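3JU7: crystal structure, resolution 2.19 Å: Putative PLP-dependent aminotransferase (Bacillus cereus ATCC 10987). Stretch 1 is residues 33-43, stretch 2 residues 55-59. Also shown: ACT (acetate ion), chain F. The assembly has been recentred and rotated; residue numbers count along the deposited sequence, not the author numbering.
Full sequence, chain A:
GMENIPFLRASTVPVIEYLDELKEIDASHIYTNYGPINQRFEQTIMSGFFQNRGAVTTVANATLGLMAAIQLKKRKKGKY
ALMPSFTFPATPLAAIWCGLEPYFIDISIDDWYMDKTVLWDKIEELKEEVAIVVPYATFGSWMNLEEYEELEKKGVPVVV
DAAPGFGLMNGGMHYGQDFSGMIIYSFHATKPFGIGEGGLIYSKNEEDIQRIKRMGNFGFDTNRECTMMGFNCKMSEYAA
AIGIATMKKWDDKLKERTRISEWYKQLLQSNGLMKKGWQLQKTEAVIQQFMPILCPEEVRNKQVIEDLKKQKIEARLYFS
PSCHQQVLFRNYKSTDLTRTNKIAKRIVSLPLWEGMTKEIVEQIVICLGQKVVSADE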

# COMPACT_ATOMS: atom_id res chain seq x y z
N ASN A 33 -0.32 -7.45 -10.15
CA ASN A 33 -0.63 -8.76 -9.59
C ASN A 33 0.41 -9.84 -9.94
O ASN A 33 0.11 -10.85 -10.59
CB ASN A 33 -2.07 -9.19 -9.97
CG ASN A 33 -3.15 -8.31 -9.29
OD1 ASN A 33 -2.94 -7.11 -9.02
ND2 ASN A 33 -4.30 -8.91 -8.99
N TYR A 34 1.66 -9.59 -9.53
CA TYR A 34 2.75 -10.54 -9.72
C TYR A 34 2.95 -10.89 -11.20
O TYR A 34 3.10 -12.05 -11.58
CB TYR A 34 2.50 -11.77 -8.87
CG TYR A 34 2.22 -11.45 -7.40
CD1 TYR A 34 3.16 -10.81 -6.61
CD2 TYR A 34 1.04 -11.83 -6.79
CE1 TYR A 34 2.94 -10.56 -5.26
CE2 TYR A 34 0.81 -11.54 -5.42
CZ TYR A 34 1.77 -10.92 -4.67
OH TYR A 34 1.56 -10.63 -3.31
N GLY A 35 2.98 -9.86 -12.04
CA GLY A 35 3.23 -10.02 -13.45
C GLY A 35 4.65 -10.44 -13.80
O GLY A 35 5.52 -10.57 -12.95
N PRO A 36 4.89 -10.68 -15.08
CA PRO A 36 6.17 -11.25 -15.49
C PRO A 36 7.38 -10.35 -15.21
O PRO A 36 8.46 -10.86 -15.02
CB PRO A 36 6.03 -11.44 -17.02
CG PRO A 36 4.69 -11.02 -17.37
CD PRO A 36 3.95 -10.48 -16.20
N ILE A 37 7.20 -9.03 -15.22
CA ILE A 37 8.30 -8.09 -14.97
C ILE A 37 8.60 -8.12 -13.49
O ILE A 37 9.77 -8.19 -13.08
CB ILE A 37 7.95 -6.67 -15.52
CG1 ILE A 37 7.94 -6.73 -17.05
CG2 ILE A 37 8.93 -5.57 -15.04
CD1 ILE A 37 7.05 -5.74 -17.61
N ASN A 38 7.56 -8.15 -12.67
CA ASN A 38 7.77 -8.36 -11.23
C ASN A 38 8.47 -9.68 -10.94
O ASN A 38 9.43 -9.74 -10.17
CB ASN A 38 6.47 -8.29 -10.50
CG ASN A 38 6.64 -8.17 -9.00
OD1 ASN A 38 6.83 -7.07 -8.45
ND2 ASN A 38 6.55 -9.30 -8.32
N GLN A 39 8.04 -10.76 -11.57
CA GLN A 39 8.74 -12.03 -11.36
C GLN A 39 10.19 -11.90 -11.81
O GLN A 39 11.08 -12.44 -11.15
CB GLN A 39 8.12 -13.19 -12.13
CG GLN A 39 6.69 -13.58 -11.76
CD GLN A 39 6.07 -14.50 -12.80
OE1 GLN A 39 6.72 -15.49 -13.24
NE2 GLN A 39 4.84 -14.20 -13.22
N ARG A 40 10.43 -11.22 -12.93
CA ARG A 40 11.80 -11.10 -13.46
C ARG A 40 12.64 -10.33 -12.46
O ARG A 40 13.76 -10.71 -12.16
CB ARG A 40 11.83 -10.39 -14.82
CG ARG A 40 13.22 -10.37 -15.48
CD ARG A 40 13.26 -9.54 -16.78
NE ARG A 40 12.20 -10.00 -17.67
CZ ARG A 40 11.62 -9.30 -18.62
NH1 ARG A 40 12.00 -8.06 -18.90
NH2 ARG A 40 10.67 -9.87 -19.33
N PHE A 41 12.07 -9.28 -11.90
CA PHE A 41 12.75 -8.45 -10.93
C PHE A 41 13.18 -9.28 -9.71
O PHE A 41 14.33 -9.20 -9.26
CB PHE A 41 11.82 -7.28 -10.54
CG PHE A 41 12.40 -6.30 -9.55
CD1 PHE A 41 13.77 -5.97 -9.55
CD2 PHE A 41 11.56 -5.64 -8.65
CE1 PHE A 41 14.28 -5.02 -8.64
CE2 PHE A 41 12.06 -4.71 -7.75
CZ PHE A 41 13.42 -4.39 -7.73
N GLU A 42 12.25 -10.10 -9.20
CA GLU A 42 12.52 -10.94 -8.03
C GLU A 42 13.55 -12.00 -8.35
O GLU A 42 14.38 -12.30 -7.52
CB GLU A 42 11.23 -11.59 -7.52
CG GLU A 42 10.20 -10.61 -6.95
CD GLU A 42 8.85 -11.28 -6.73
OE1 GLU A 42 8.63 -12.39 -7.28
OE2 GLU A 42 8.00 -10.72 -6.04
N GLN A 43 13.50 -12.56 -9.56
CA GLN A 43 14.47 -13.58 -9.95
C GLN A 43 15.85 -12.95 -10.06
O GLN A 43 16.85 -13.56 -9.71
CB GLN A 43 14.08 -14.28 -11.27
N ALA A 55 13.90 -16.79 -0.69
CA ALA A 55 12.90 -16.28 -1.59
C ALA A 55 12.60 -14.84 -1.23
O ALA A 55 12.72 -14.42 -0.06
CB ALA A 55 11.62 -17.11 -1.52
N VAL A 56 12.14 -14.09 -2.23
CA VAL A 56 11.74 -12.72 -2.00
C VAL A 56 10.34 -12.46 -2.57
O VAL A 56 9.85 -13.15 -3.51
CB VAL A 56 12.72 -11.71 -2.67
CG1 VAL A 56 14.17 -11.83 -2.09
CG2 VAL A 56 12.69 -11.90 -4.17
N THR A 57 9.69 -11.43 -2.01
CA THR A 57 8.53 -10.88 -2.69
C THR A 57 8.58 -9.36 -2.69
O THR A 57 8.98 -8.74 -1.69
CB THR A 57 7.21 -11.37 -2.09
OG1 THR A 57 6.16 -10.97 -2.98
CG2 THR A 57 6.97 -10.77 -0.62
N THR A 58 8.20 -8.75 -3.81
CA THR A 58 8.04 -7.28 -3.82
C THR A 58 6.78 -6.93 -3.03
O THR A 58 5.93 -7.78 -2.83
CB THR A 58 7.94 -6.73 -5.23
OG1 THR A 58 6.80 -7.31 -5.89
CG2 THR A 58 9.23 -7.05 -6.05
N VAL A 59 6.72 -5.70 -2.51
CA VAL A 59 5.51 -5.16 -1.88
C VAL A 59 5.38 -3.70 -2.31
O VAL A 59 6.33 -3.14 -2.84
CB VAL A 59 5.53 -5.28 -0.35
CG1 VAL A 59 5.46 -6.75 0.05
CG2 VAL A 59 6.78 -4.59 0.23
C ACT F . -6.81 -6.25 -7.08
O ACT F . -6.18 -7.31 -7.42
OXT ACT F . -6.18 -5.40 -6.41
CH3 ACT F . -8.23 -6.00 -7.47
O HOH W 1 3.05 -8.06 -2.86

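The first stretch enters as a loop in which Asn33 and Tyr34 both adopt left-handed backbone conformations (phi/psi 62/59° and 58/47°), then turns into a helix that begins at Pro36 and runs beyond Gln43. Gly35 occupies the N-cap position, and its carbonyl opens the i to i+4 ladder by accepting from the amide of Gln39 (N to O, 2.9 Å). The second stretch, Ala55 to Val59, is an extended strand. Helix and strand axes approach to 8.5 Å, with 134° between their N-to-C directions, so the two run obliquely and more antiparallel than parallel. The backbones come nearest at Glu42 and Val56, whose CA atoms lie 6.3 Å apart.

This arrangement brings one side of the helix, carrying Asn38 and Glu42 one turn apart, against the strand. Both direct their CA-to-CB bonds toward it, whereas those of Gln39 and Gln43 point away. On the strand, Val56 and Thr58 point toward the helix, as expected from the alternation of an extended chain, while Val59 points away.

Thr58 is the centre of the contact and has the largest area covered by the opposing stretch. Its hydroxyl donates a short hydrogen bond from OG1 to Asn38 OD1 (2.6 Å), and its backbone amide donates a nearly straight one from N to Glu42 OE2 (3.0 Å, 164°). The helix thus holds both the side chain and the main chain of a single strand residue. Asn38 and Glu42 are themselves joined by a weak hydrogen bond from Asn38 ND2 to Glu42 OE2 (3.1 Å, 126°), which ties the two anchoring side chains into a small polar network within a buried setting.

Nonpolar packing flanks this network. The methyl CG2 of Thr58 rests 3.8 Å from CD2 of the Phe41 ring, approaching it obliquely; the CA-to-CB bond of Phe41 is directed sideways, but the end of its side chain, in the t rotamer, comes nearer the strand. Nearer the strand's start, CG2 of Val56 lies 3.7 Å from CB of Glu42, so the aliphatic base of the glutamate packs against valine while its carboxylate reaches on to the Thr58 amide.

Tyr34 joins from the loop. Its CE1 lies 4.0 Å from Thr57 OG1, and a water extends the link by donating to Tyr34 OH (3.0 Å from the water O) and to the carbonyl O of Thr58 (2.9 Å from the same water O). Farther out, Asn33 ND2 donates to O of an acetate ion (2.9 Å), probably from the crystallisation liquor, and takes no part in the contact.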